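Local coordinates for antifreeze protein (Marinomonas primoryensis, PDB 3P4G), which binds ice by way of anchored clathrate waters, acting as a hyperactive, calcium-dependent antifreeze on a right-handed beta-helical scaffold, at residues Arg185-Ser190 against Gly206-Glu211; Ile222-Val227 against Arg241-Val246; Val263-His268 against Leu282-Lys287. All blocks are in the same frame, centred on the assembly; numbering follows the deposited sequence. Where two conformers were deposited one is given.

Interaction 1: residues Arg185-Ser190 against Gly206-Glu211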
ATOM      1  N   ARG A 185       8.340   6.744  -0.935  1.00  8.91           N
ATOM      2  CA  ARG A 185       8.372   7.955  -1.704  1.00 10.45           C
ATOM      3  C   ARG A 185       6.976   8.483  -2.012  1.00 10.47           C
ATOM      4  O   ARG A 185       6.231   8.729  -1.068  1.00 10.54           O
ATOM      5  CB  ARG A 185       9.316   7.832  -2.918  1.00 10.64           C
ATOM      6  CG  ARG A 185      10.736   7.561  -2.445  1.00 16.78           C
ATOM      7  CD  ARG A 185      11.763   7.416  -3.574  1.00 22.96           C
ATOM      8  NE  ARG A 185      13.030   7.022  -2.947  1.00 31.84           N
ATOM      9  CZ  ARG A 185      14.141   6.688  -3.598  1.00 34.69           C
ATOM     10  NH1 ARG A 185      14.177   6.715  -4.922  1.00 33.81           N
ATOM     11  NH2 ARG A 185      15.222   6.323  -2.905  1.00 37.12           N
ATOM     12  N   THR A 186       6.586   8.590  -3.286  1.00  9.97           N
ATOM     13  CA  THR A 186       5.444   9.412  -3.659  1.00 10.12           C
ATOM     14  C   THR A 186       4.326   8.600  -4.263  1.00  9.86           C
ATOM     15  O   THR A 186       4.579   7.612  -4.973  1.00  8.67           O
ATOM     16  CB  THR A 186       5.948  10.521  -4.648  1.00 10.85           C
ATOM     17  OG1 THR A 186       6.757  11.461  -3.898  1.00 11.77           O
ATOM     18  CG2 THR A 186       4.813  11.256  -5.396  1.00 13.28           C
ATOM     19  N   ILE A 187       3.097   8.980  -3.923  1.00  7.91           N
ATOM     20  CA  ILE A 187       1.937   8.439  -4.607  1.00  7.03           C
ATOM     21  C   ILE A 187       1.752   9.377  -5.787  1.00  8.76           C
ATOM     22  O   ILE A 187       1.322  10.525  -5.626  1.00  9.30           O
ATOM     23  CB  ILE A 187       0.692   8.360  -3.747  1.00  7.12           C
ATOM     24  CG1 ILE A 187       0.951   7.439  -2.561  1.00  8.28           C
ATOM     25  CG2 ILE A 187      -0.481   7.755  -4.579  1.00  8.33           C
ATOM     26  CD1 ILE A 187      -0.219   7.303  -1.553  1.00  9.19           C
ATOM     27  N   ASN A 188       2.118   8.877  -6.957  1.00  7.77           N
ATOM     28  CA  ASN A 188       2.068   9.643  -8.206  1.00 10.38           C
ATOM     29  C   ASN A 188       0.645  10.006  -8.639  1.00 10.43           C
ATOM     30  O   ASN A 188      -0.315   9.501  -8.107  1.00  9.94           O
ATOM     31  CB  ASN A 188       2.827   8.897  -9.306  1.00 11.65           C
ATOM     32  CG  ASN A 188       4.342   9.037  -9.174  1.00 13.23           C
ATOM     33  OD1 ASN A 188       4.871  10.134  -8.920  1.00 15.07           O
ATOM     34  ND2 ASN A 188       5.055   7.933  -9.423  1.00 15.89           N
ATOM     35  N   ALA A 189       0.518  10.898  -9.609  1.00 11.81           N
ATOM     36  CA  ALA A 189      -0.795  11.356 -10.019  1.00 12.70           C
ATOM     37  C   ALA A 189      -1.696  10.195 -10.408  1.00 13.35           C
ATOM     38  O   ALA A 189      -2.907  10.269 -10.170  1.00 13.75           O
ATOM     39  CB  ALA A 189      -0.705  12.399 -11.173  1.00 14.77           C
ATOM     40  N   SER A 190      -1.122   9.134 -11.004  1.00 12.99           N
ATOM     41  CA  SER A 190      -1.924   8.002 -11.486  1.00 13.69           C
ATOM     42  C   SER A 190      -2.194   6.985 -10.357  1.00 11.89           C
ATOM     43  O   SER A 190      -3.029   6.059 -10.524  1.00 13.46           O
ATOM     44  CB  SER A 190      -1.192   7.300 -12.639  1.00 14.85           C
ATOM     45  OG  SER A 190       0.058   6.753 -12.160  1.00 13.88           O
ATOM     46  N   GLY A 206       6.890  10.544   0.949  1.00  9.03           N
ATOM     47  CA  GLY A 206       7.060  11.532  -0.107  1.00  8.96           C
ATOM     48  C   GLY A 206       5.750  12.308  -0.251  1.00  9.88           C
ATOM     49  O   GLY A 206       5.035  12.538   0.745  1.00  8.39           O
ATOM     50  N   ASP A 207       5.436  12.697  -1.488  1.00  8.93           N
ATOM     51  CA  ASP A 207       4.325  13.594  -1.752  1.00  9.79           C
ATOM     52  C   ASP A 207       3.101  12.773  -2.145  1.00  8.94           C
ATOM     53  O   ASP A 207       3.246  11.590  -2.467  1.00  9.13           O
ATOM     54  CB  ASP A 207       4.690  14.473  -2.942  1.00  9.09           C
ATOM     55  CG  ASP A 207       5.947  15.288  -2.686  1.00 13.67           C
ATOM     56  OD1 ASP A 207       6.137  15.739  -1.547  1.00 16.69           O
ATOM     57  OD2 ASP A 207       6.754  15.430  -3.617  1.00 15.58           O
ATOM     58  N   LEU A 208       1.921  13.386  -2.024  1.00  7.89           N
ATOM     59  CA  LEU A 208       0.675  12.803  -2.534  1.00  7.36           C
ATOM     60  C   LEU A 208       0.166  13.635  -3.697  1.00  9.75           C
ATOM     61  O   LEU A 208      -0.396  14.738  -3.482  1.00  9.68           O
ATOM     62  CB  LEU A 208      -0.399  12.770  -1.439  1.00  8.17           C
ATOM     63  CG  LEU A 208      -1.770  12.249  -1.878  1.00  6.82           C
ATOM     64  CD1 LEU A 208      -1.678  10.864  -2.500  1.00  8.07           C
ATOM     65  CD2 LEU A 208      -2.769  12.247  -0.701  1.00  9.06           C
ATOM     66  N   PHE A 209       0.414  13.137  -4.919  1.00  9.52           N
ATOM     67  CA  PHE A 209      -0.105  13.728  -6.143  1.00 10.43           C
ATOM     68  C   PHE A 209      -1.315  12.930  -6.659  1.00 10.18           C
ATOM     69  O   PHE A 209      -2.117  13.479  -7.446  1.00 12.58           O
ATOM     70  CB  PHE A 209       0.980  13.804  -7.227  1.00  9.22           C
ATOM     71  CG  PHE A 209       2.208  14.597  -6.831  1.00  9.50           C
ATOM     72  CD1 PHE A 209       2.115  15.680  -5.959  1.00  9.62           C
ATOM     73  CD2 PHE A 209       3.434  14.265  -7.360  1.00 12.52           C
ATOM     74  CE1 PHE A 209       3.269  16.407  -5.624  1.00 11.46           C
ATOM     75  CE2 PHE A 209       4.600  15.004  -7.056  1.00 12.00           C
ATOM     76  CZ  PHE A 209       4.507  16.073  -6.195  1.00 12.88           C
ATOM     77  N   GLY A 210      -1.445  11.664  -6.239  1.00 10.63           N
ATOM     78  CA  GLY A 210      -2.622  10.796  -6.595  1.00  9.59           C
ATOM     79  C   GLY A 210      -3.716  10.865  -5.537  1.00 10.01           C
ATOM     80  O   GLY A 210      -4.057  11.951  -5.069  1.00 11.18           O
ATOM     81  N   GLU A 211      -4.252   9.721  -5.139  1.00  8.81           N
ATOM     82  CA  GLU A 211      -5.378   9.678  -4.210  1.00  9.04           C
ATOM     83  C   GLU A 211      -5.138   8.662  -3.103  1.00  8.61           C
ATOM     84  O   GLU A 211      -4.508   7.601  -3.333  1.00  8.25           O
ATOM     85  CB  GLU A 211      -6.662   9.281  -4.967  1.00  9.02           C
ATOM     86  CG  GLU A 211      -7.016  10.266  -6.123  1.00 14.25           C
ATOM     87  CD  GLU A 211      -8.434  10.101  -6.586  1.00 20.32           C
ATOM     88  OE1 GLU A 211      -8.822   8.956  -6.931  1.00 20.14           O
ATOM     89  OE2 GLU A 211      -9.161  11.111  -6.587  1.00 19.42           O
TER
HETATM   90  O   HOH W   1       7.720  13.483  -5.189  1.00 23.54           O
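The Phe-209 ring meets the methyl of Thr-186 obliquely, CD2 lying 3.8 Å from Thr-186 CG2, while Asp-207 CB from its own segment lies over one face, toward the rim. The carboxylate of Asp-207 is shared: OD1 takes the backbone N-H of Lys-226 in the next coil, and OD2 accepts from a water 2.7 Å away that also stands 2.6 Å from Thr-186 OG1. That hydroxyl sits beside its own backbone N (chi1 -71°) and is anti to the carbonyl carbon. From there OG1 accepts the Asp-207 N-H in a nearly straight bond of 3.0 Å (168° at hydrogen). With an alanine here, the Asp-207 N-H would probably lose its acceptor, the water one of its anchors and the Phe-209 ring its methyl neighbour. Backbone bonds continue the pairing. Ile-187 N gives to Asp-207 O at 3.0 Å, and Ile-187 O receives two donors, Phe-209 N at 2.9 Å nearly in line with the carbonyl and Gly-210 N at 3.1 Å from well above its plane. On the buried side, Leu-208 CD1 rests 3.7 Å from Ile-187 CB, the two side chains lying side by side and pointing the same way. These loops each lead from one strand of a coil to the next strand, and the contact stacks them as neighbouring coils of the beta-helix. Its chemistry is that of a backbone pairing in which a threonine hydroxyl stands in for a main-chain acceptor, with water and carboxylate on one side of the loop and aliphatic packing on the other.

Interaction 2: residues Ile222-Val227 against Arg241-Val246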
ATOM      1  N   ILE A 222      -1.033   9.608   7.246  1.00  5.89           N
ATOM      2  CA  ILE A 222       0.020  10.586   7.436  1.00  7.25           C
ATOM      3  C   ILE A 222       0.755  10.791   6.095  1.00  7.30           C
ATOM      4  O   ILE A 222       1.257   9.813   5.487  1.00  8.82           O
ATOM      5  CB  ILE A 222       1.032  10.123   8.448  1.00  7.76           C
ATOM      6  CG1 ILE A 222       0.362   9.923   9.827  1.00  7.92           C
ATOM      7  CG2 ILE A 222       2.170  11.180   8.597  1.00  8.41           C
ATOM      8  CD1 ILE A 222       1.235   9.172  10.878  1.00 14.07           C
ATOM      9  N   ILE A 223       0.813  12.043   5.660  1.00  5.88           N
ATOM     10  CA  ILE A 223       1.564  12.433   4.437  1.00  7.03           C
ATOM     11  C   ILE A 223       2.700  13.335   4.883  1.00  8.54           C
ATOM     12  O   ILE A 223       2.461  14.465   5.377  1.00  9.03           O
ATOM     13  CB  ILE A 223       0.692  13.158   3.365  1.00  6.64           C
ATOM     14  CG1 ILE A 223      -0.654  12.431   3.085  1.00  7.54           C
ATOM     15  CG2 ILE A 223       1.512  13.363   2.028  1.00  8.14           C
ATOM     16  CD1 ILE A 223      -0.553  10.962   2.548  1.00  6.97           C
ATOM     17  N   ALA A 224       3.944  12.875   4.729  1.00  8.81           N
ATOM     18  CA  ALA A 224       5.125  13.713   5.130  1.00 10.68           C
ATOM     19  C   ALA A 224       5.415  14.859   4.161  1.00 10.46           C
ATOM     20  O   ALA A 224       5.830  15.925   4.590  1.00 10.66           O
ATOM     21  CB  ALA A 224       6.363  12.877   5.236  1.00 10.48           C
ATOM     22  N   GLY A 225       5.161  14.617   2.877  1.00  9.87           N
ATOM     23  CA  GLY A 225       5.481  15.552   1.806  1.00 10.21           C
ATOM     24  C   GLY A 225       4.273  16.406   1.485  1.00 10.99           C
ATOM     25  O   GLY A 225       3.415  16.581   2.339  1.00 10.58           O
ATOM     26  N   LYS A 226       4.256  16.966   0.273  1.00 11.74           N
ATOM     27  CA  LYS A 226       3.237  17.921  -0.140  1.00 12.13           C
ATOM     28  C   LYS A 226       2.053  17.136  -0.616  1.00 12.44           C
ATOM     29  O   LYS A 226       2.215  15.965  -0.977  1.00 12.75           O
ATOM     30  CB  LYS A 226       3.743  18.779  -1.302  1.00 12.27           C
ATOM     31  CG  LYS A 226       5.019  19.542  -0.940  1.00 14.08           C
ATOM     32  CD  LYS A 226       5.549  20.351  -2.124  1.00 18.40           C
ATOM     33  CE  LYS A 226       6.821  21.114  -1.717  1.00 24.60           C
ATOM     34  NZ  LYS A 226       8.014  20.243  -2.045  1.00 28.23           N
ATOM     35  N   VAL A 227       0.883  17.783  -0.645  1.00 10.49           N
ATOM     36  CA  VAL A 227      -0.327  17.142  -1.164  1.00  9.37           C
ATOM     37  C   VAL A 227      -0.850  18.064  -2.256  1.00 10.41           C
ATOM     38  O   VAL A 227      -1.141  19.247  -1.994  1.00 11.70           O
ATOM     39  CB  VAL A 227      -1.431  17.018  -0.084  1.00  9.63           C
ATOM     40  CG1 VAL A 227      -2.762  16.438  -0.669  1.00  8.52           C
ATOM     41  CG2 VAL A 227      -0.910  16.117   1.095  1.00 10.43           C
ATOM     42  N   ARG A 241      -2.906  13.624   8.903  1.00  7.29           N
ATOM     43  CA  ARG A 241      -1.882  14.611   9.188  1.00  7.42           C
ATOM     44  C   ARG A 241      -1.081  14.849   7.896  1.00  8.16           C
ATOM     45  O   ARG A 241      -0.666  13.878   7.249  1.00  7.06           O
ATOM     46  CB  ARG A 241      -0.956  14.125  10.279  1.00  9.10           C
ATOM     47  CG  ARG A 241       0.250  15.062  10.568  1.00  8.92           C
ATOM     48  CD  ARG A 241       0.591  15.025  12.027  1.00 17.60           C
ATOM     49  NE  ARG A 241       1.063  13.704  12.398  1.00 21.20           N
ATOM     50  CZ  ARG A 241       2.327  13.295  12.216  1.00 28.55           C
ATOM     51  NH1 ARG A 241       3.200  14.134  11.667  1.00 24.78           N
ATOM     52  NH2 ARG A 241       2.719  12.045  12.557  1.00 26.57           N
ATOM     53  N   VAL A 242      -0.908  16.113   7.546  1.00  6.81           N
ATOM     54  CA  VAL A 242      -0.089  16.501   6.366  0.50  7.03           C
ATOM     55  C   VAL A 242       1.034  17.386   6.874  1.00  7.92           C
ATOM     56  O   VAL A 242       0.809  18.429   7.531  1.00  8.92           O
ATOM     57  CB  VAL A 242      -0.882  17.255   5.265  0.50  7.31           C
ATOM     58  CG1 VAL A 242       0.050  17.657   4.055  0.50  7.51           C
ATOM     59  CG2 VAL A 242      -2.100  16.448   4.813  0.50  7.46           C
ATOM     60  N   GLN A 243       2.269  16.999   6.561  1.00  8.72           N
ATOM     61  CA  GLN A 243       3.411  17.729   7.134  1.00 10.32           C
ATOM     62  C   GLN A 243       4.051  18.809   6.275  1.00 11.88           C
ATOM     63  O   GLN A 243       4.860  19.590   6.788  1.00 13.08           O
ATOM     64  CB  GLN A 243       4.480  16.704   7.559  1.00 10.99           C
ATOM     65  CG  GLN A 243       3.965  15.696   8.549  1.00 13.27           C
ATOM     66  CD  GLN A 243       5.081  14.888   9.145  1.00 22.32           C
ATOM     67  OE1 GLN A 243       5.457  13.866   8.604  1.00 20.66           O
ATOM     68  NE2 GLN A 243       5.608  15.334  10.292  1.00 22.55           N
ATOM     69  N   SER A 244       3.717  18.846   4.985  1.00 10.79           N
ATOM     70  CA  SER A 244       4.230  19.872   4.075  1.00 13.09           C
ATOM     71  C   SER A 244       3.075  20.587   3.373  1.00 12.15           C
ATOM     72  O   SER A 244       1.924  20.409   3.757  1.00 12.92           O
ATOM     73  CB  SER A 244       5.229  19.275   3.061  1.00 13.82           C
ATOM     74  OG  SER A 244       6.244  18.490   3.708  1.00 13.31           O
ATOM     75  N   GLN A 245       3.387  21.397   2.353  1.00 12.56           N
ATOM     76  CA  GLN A 245       2.411  22.284   1.698  1.00 13.14           C
ATOM     77  C   GLN A 245       1.274  21.500   1.113  1.00 12.65           C
ATOM     78  O   GLN A 245       1.492  20.450   0.494  1.00 12.52           O
ATOM     79  CB  GLN A 245       3.072  23.071   0.569  1.00 13.64           C
ATOM     80  CG  GLN A 245       4.126  24.070   1.026  1.00 17.39           C
ATOM     81  CD  GLN A 245       5.545  23.512   1.034  1.00 18.10           C
ATOM     82  OE1 GLN A 245       5.778  22.315   1.321  1.00 16.87           O
ATOM     83  NE2 GLN A 245       6.514  24.393   0.752  1.00 21.81           N
ATOM     84  N   VAL A 246       0.064  22.032   1.299  1.00  9.83           N
ATOM     85  CA  VAL A 246      -1.111  21.512   0.638  1.00 10.03           C
ATOM     86  C   VAL A 246      -1.427  22.536  -0.457  1.00 10.83           C
ATOM     87  O   VAL A 246      -1.788  23.700  -0.185  1.00 11.66           O
ATOM     88  CB  VAL A 246      -2.316  21.415   1.582  1.00  9.80           C
ATOM     89  CG1 VAL A 246      -3.577  20.928   0.813  1.00  8.90           C
ATOM     90  CG2 VAL A 246      -2.024  20.440   2.725  1.00  9.82           C
TER
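Successive coils of the right-handed beta-helix pair here as parallel strands, Ile-222 beside Arg-241 and Ile-223 beside Val-242, before both chains turn out of strand 220-223 and strand 239-242. Ile-223 N donates to Arg-241 O, and Ile-223 O takes Gln-243 N, each at 2.8 Å. Arg-241 lies alongside Ile-222 on one face of the pair: its guanidinium has Ile-222 CG2 over one face, toward the rim, and NH2 stands 3.6 Å from Ile-222 CD1. Arg-241 NH1 and Gln-243 NE2 both give to the carboxylate of Glu-264, one coil further on. The offset of 19 residues between partners is one turn of the solenoid, so the turn at Ala-224 and Gly-225 falls against the turn at Gln-243 and Ser-244. There Ser-244 OG, beside its own backbone N (chi1 -50°), donates to Ala-224 O over 2.7 Å, in the carbonyl plane and on a lone pair. Past the turn, Val-227 N reaches Gln-245 O at 3.0 Å. Lys-226 and Gln-245 run side by side, CE of the lysine 3.4 Å from OE1 of the glutamine. Inward, Val-227 points toward the other coil, and Ile-231 of strand 230-232 touches Val-242 and Ile-223.

Interaction 3: residues Val263-His268 against Leu282-Lys287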
ATOM      1  N   VAL A 263      -2.537  19.999   9.954  1.00  9.94           N
ATOM      2  CA  VAL A 263      -1.812  20.534   8.796  1.00 12.12           C
ATOM      3  C   VAL A 263      -0.641  21.298   9.341  1.00 12.19           C
ATOM      4  O   VAL A 263      -0.802  22.335  10.013  1.00 11.67           O
ATOM      5  CB  VAL A 263      -2.758  21.332   7.830  1.00 14.76           C
ATOM      6  CG1 VAL A 263      -3.875  21.918   8.544  1.00 18.50           C
ATOM      7  CG2 VAL A 263      -2.080  22.366   7.009  1.00 16.69           C
ATOM      8  N   GLU A 264       0.564  20.818   9.020  1.00 11.69           N
ATOM      9  CA  GLU A 264       1.743  21.402   9.650  1.00 12.27           C
ATOM     10  C   GLU A 264       2.378  22.572   8.860  1.00 12.65           C
ATOM     11  O   GLU A 264       3.295  23.224   9.361  1.00 13.83           O
ATOM     12  CB  GLU A 264       2.784  20.314   9.910  1.00 12.74           C
ATOM     13  CG  GLU A 264       2.286  19.193  10.811  1.00 13.11           C
ATOM     14  CD  GLU A 264       3.381  18.175  11.167  1.00 17.84           C
ATOM     15  OE1 GLU A 264       4.550  18.375  10.807  1.00 18.25           O
ATOM     16  OE2 GLU A 264       3.074  17.155  11.829  1.00 19.64           O
ATOM     17  N   HIS A 265       1.923  22.805   7.623  1.00 12.36           N
ATOM     18  CA  HIS A 265       2.551  23.794   6.739  1.00 12.94           C
ATOM     19  C   HIS A 265       1.449  24.636   6.033  1.00 12.50           C
ATOM     20  O   HIS A 265       0.334  24.778   6.578  1.00 11.04           O
ATOM     21  CB  HIS A 265       3.538  23.039   5.794  1.00 14.59           C
ATOM     22  CG  HIS A 265       4.687  23.885   5.352  1.00 14.18           C
ATOM     23  ND1 HIS A 265       4.567  24.851   4.367  1.00 16.22           N
ATOM     24  CD2 HIS A 265       5.955  23.985   5.822  1.00 19.76           C
ATOM     25  CE1 HIS A 265       5.726  25.486   4.232  1.00 21.66           C
ATOM     26  NE2 HIS A 265       6.595  24.948   5.069  1.00 19.92           N
ATOM     27  N   GLU A 266       1.742  25.214   4.878  1.00 12.53           N
ATOM     28  CA  GLU A 266       0.782  26.028   4.136  1.00 12.23           C
ATOM     29  C   GLU A 266      -0.447  25.225   3.770  1.00 12.36           C
ATOM     30  O   GLU A 266      -0.358  24.038   3.448  1.00 12.92           O
ATOM     31  CB  GLU A 266       1.423  26.564   2.838  1.00 12.88           C
ATOM     32  CG  GLU A 266       2.479  27.609   3.091  1.00 14.85           C
ATOM     33  CD  GLU A 266       3.304  27.936   1.867  1.00 23.29           C
ATOM     34  OE1 GLU A 266       2.788  27.879   0.741  1.00 21.22           O
ATOM     35  OE2 GLU A 266       4.478  28.269   2.066  1.00 24.72           O
ATOM     36  N   LEU A 267      -1.601  25.891   3.793  1.00 11.95           N
ATOM     37  CA  LEU A 267      -2.851  25.249   3.427  1.00 11.07           C
ATOM     38  C   LEU A 267      -3.569  26.073   2.355  1.00 12.30           C
ATOM     39  O   LEU A 267      -4.212  27.102   2.664  1.00 11.58           O
ATOM     40  CB  LEU A 267      -3.776  25.053   4.671  1.00 11.48           C
ATOM     41  CG  LEU A 267      -5.097  24.378   4.331  1.00 10.46           C
ATOM     42  CD1 LEU A 267      -4.826  22.902   3.848  1.00 11.10           C
ATOM     43  CD2 LEU A 267      -6.028  24.377   5.566  1.00 14.10           C
ATOM     44  N   HIS A 268      -3.415  25.645   1.102  1.00 11.78           N
ATOM     45  CA  HIS A 268      -4.068  26.351  -0.011  1.00 13.24           C
ATOM     46  C   HIS A 268      -5.278  25.605  -0.540  1.00 12.07           C
ATOM     47  O   HIS A 268      -6.104  26.212  -1.257  1.00 14.36           O
ATOM     48  CB  HIS A 268      -3.078  26.619  -1.138  1.00 13.84           C
ATOM     49  CG  HIS A 268      -1.890  27.402  -0.688  1.00 16.98           C
ATOM     50  ND1 HIS A 268      -1.934  28.759  -0.470  1.00 21.60           N
ATOM     51  CD2 HIS A 268      -0.640  27.008  -0.345  1.00 16.82           C
ATOM     52  CE1 HIS A 268      -0.754  29.181  -0.049  1.00 21.56           C
ATOM     53  NE2 HIS A 268       0.049  28.138   0.038  1.00 21.18           N
ATOM     54  N   LEU A 282      -4.094  24.119  12.549  1.00 11.87           N
ATOM     55  CA  LEU A 282      -3.303  24.873  11.561  1.00 12.97           C
ATOM     56  C   LEU A 282      -2.008  25.273  12.240  1.00 14.38           C
ATOM     57  O   LEU A 282      -1.874  26.405  12.727  1.00 15.67           O
ATOM     58  CB  LEU A 282      -4.067  26.128  11.136  1.00 13.87           C
ATOM     59  CG  LEU A 282      -5.449  25.891  10.483  1.00 15.54           C
ATOM     60  CD1 LEU A 282      -6.238  27.196  10.281  1.00 13.68           C
ATOM     61  CD2 LEU A 282      -5.276  25.181   9.123  1.00 16.62           C
ATOM     62  N   LYS A 283      -1.050  24.355  12.272  1.00 15.41           N
ATOM     63  CA  LYS A 283       0.166  24.580  13.077  1.00 16.48           C
ATOM     64  C   LYS A 283       1.034  25.698  12.475  1.00 16.60           C
ATOM     65  O   LYS A 283       1.818  26.347  13.184  1.00 17.49           O
ATOM     66  CB  LYS A 283       0.951  23.281  13.126  1.00 17.71           C
ATOM     67  CG  LYS A 283       2.223  23.271  13.983  1.00 24.11           C
ATOM     68  CD  LYS A 283       2.594  21.796  14.280  1.00 28.54           C
ATOM     69  CE  LYS A 283       3.359  21.700  15.592  1.00 32.74           C
ATOM     70  NZ  LYS A 283       4.785  22.184  15.459  1.00 33.35           N
ATOM     71  N   PHE A 284       0.876  25.957  11.176  1.00 16.54           N
ATOM     72  CA  PHE A 284       1.730  26.911  10.442  1.00 16.57           C
ATOM     73  C   PHE A 284       1.304  28.385  10.587  1.00 17.58           C
ATOM     74  O   PHE A 284       2.092  29.293  10.287  1.00 17.88           O
ATOM     75  CB  PHE A 284       1.769  26.507   8.959  1.00 16.40           C
ATOM     76  CG  PHE A 284       2.810  27.238   8.109  1.00 17.72           C
ATOM     77  CD1 PHE A 284       4.134  26.836   8.104  1.00 16.96           C
ATOM     78  CD2 PHE A 284       2.424  28.304   7.271  1.00 20.26           C
ATOM     79  CE1 PHE A 284       5.085  27.485   7.281  1.00 15.60           C
ATOM     80  CE2 PHE A 284       3.355  28.967   6.457  1.00 19.41           C
ATOM     81  CZ  PHE A 284       4.689  28.523   6.459  1.00 20.71           C
ATOM     82  N   TYR A 285       0.087  28.615  11.065  1.00 15.85           N
ATOM     83  CA  TYR A 285      -0.497  29.960  11.102  1.00 17.41           C
ATOM     84  C   TYR A 285      -0.791  30.379  12.520  1.00 18.27           C
ATOM     85  O   TYR A 285      -1.395  29.620  13.281  1.00 16.24           O
ATOM     86  CB  TYR A 285      -1.810  29.967  10.315  1.00 15.89           C
ATOM     87  CG  TYR A 285      -1.647  29.591   8.864  1.00 16.99           C
ATOM     88  CD1 TYR A 285      -1.793  28.236   8.436  1.00 14.20           C
ATOM     89  CD2 TYR A 285      -1.355  30.580   7.910  1.00 18.22           C
ATOM     90  CE1 TYR A 285      -1.672  27.905   7.102  1.00 15.82           C
ATOM     91  CE2 TYR A 285      -1.212  30.259   6.579  1.00 17.99           C
ATOM     92  CZ  TYR A 285      -1.356  28.916   6.182  1.00 16.11           C
ATOM     93  OH  TYR A 285      -1.233  28.609   4.866  1.00 14.84           O
ATOM     94  N   THR A 286      -0.362  31.582  12.883  1.00 20.22           N
ATOM     95  CA  THR A 286      -0.718  32.133  14.190  1.00 22.43           C
ATOM     96  C   THR A 286      -2.052  32.879  14.102  1.00 20.88           C
ATOM     97  O   THR A 286      -2.509  33.175  12.998  1.00 20.10           O
ATOM     98  CB  THR A 286       0.376  33.094  14.721  1.00 23.84           C
ATOM     99  OG1 THR A 286       0.608  34.147  13.776  1.00 32.73           O
ATOM    100  CG2 THR A 286       1.715  32.363  14.927  1.00 29.61           C
ATOM    101  N   LYS A 287      -2.659  33.211  15.245  1.00 20.78           N
ATOM    102  CA  LYS A 287      -3.906  33.989  15.228  1.00 21.74           C
ATOM    103  C   LYS A 287      -3.836  35.223  14.315  1.00 22.68           C
ATOM    104  O   LYS A 287      -4.766  35.494  13.559  1.00 22.25           O
ATOM    105  CB  LYS A 287      -4.305  34.434  16.631  1.00 22.57           C
ATOM    106  CG  LYS A 287      -5.003  33.399  17.405  1.00 24.56           C
ATOM    107  CD  LYS A 287      -5.441  33.968  18.732  1.00 28.24           C
ATOM    108  CE  LYS A 287      -6.081  32.895  19.610  1.00 30.26           C
ATOM    109  NZ  LYS A 287      -6.646  33.588  20.793  1.00 33.03           N
TER
HETATM  110  O   HOH W   2      -1.041  24.930   9.078  1.00  5.66           O
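Val-263 and Leu-282 lie side by side as the last parallel pair of their strands, Val-263 CG1 touching Leu-282 CD2 at 3.6 Å. The carbonyl of Val-263 takes the Lys-283 N-H at 3.0 Å and also a proton from a water, which gives its other one to His-265 O and accepts from Phe-284 N, bridging the backbones where they part. Glu-264 sets its backbone and CG beside the aliphatic part of Lys-283, while its carboxylate turns back to Arg-241 and Gln-243 of the preceding coil. His-265 stacks face to face on Phe-284, ring centroids 4.4 Å apart and planes 28° from parallel, with Phe-284 CE1 over the centre of the imidazole. Both side chains point the same way, CG anti to the backbone N in each (chi1 -151° for the histidine). Glu-266 lays CG 3.7 Å from Phe-284 CE2, and its OE1 accepts from His-268 NE2 at 2.8 Å, the oxygen lying in the plane of the imidazole. Leu-267 N donates to Tyr-285 OH over 2.9 Å in a nearly straight bond, coming in at the edge of the phenol ring and in its plane. The tyrosine thus supplies through its side chain an acceptor for a backbone N-H of the loop. Leu-267 CD2 meets Leu-282 CD2 at 3.7 Å, the two side chains crossing at about a right angle. Beyond these segments, helix 294-300 covers Leu-267 and Tyr-285 through Leu-296, Arg-299 and Val-300, and strand 305-308 packs Ile-306 and Val-308 on Leu-282, near the C-terminal end of the beta-helix.

How the interactions relate
The three contacts follow one another along the chain and along the solenoid. Interactions 1 and 2 have centres about 11 Å apart, as do interactions 2 and 3, whereas interactions 1 and 3 are separated by about 21 Å between centres and do not touch. Neighbours are joined directly: Leu-208 N reaches Lys-226 O between the first two, and Glu-264 N reaches Val-242 O between the last two. All lie at the ends of, or just after, the parallel strands 180-183, 201-204, 220-223, 239-242, 260-263 and 279-282. In interaction 3 the coil-on-coil pairing shortens to its first residues and aromatic side chains take over beyond them, where the chain leaves the regular coils for its C-terminal helices.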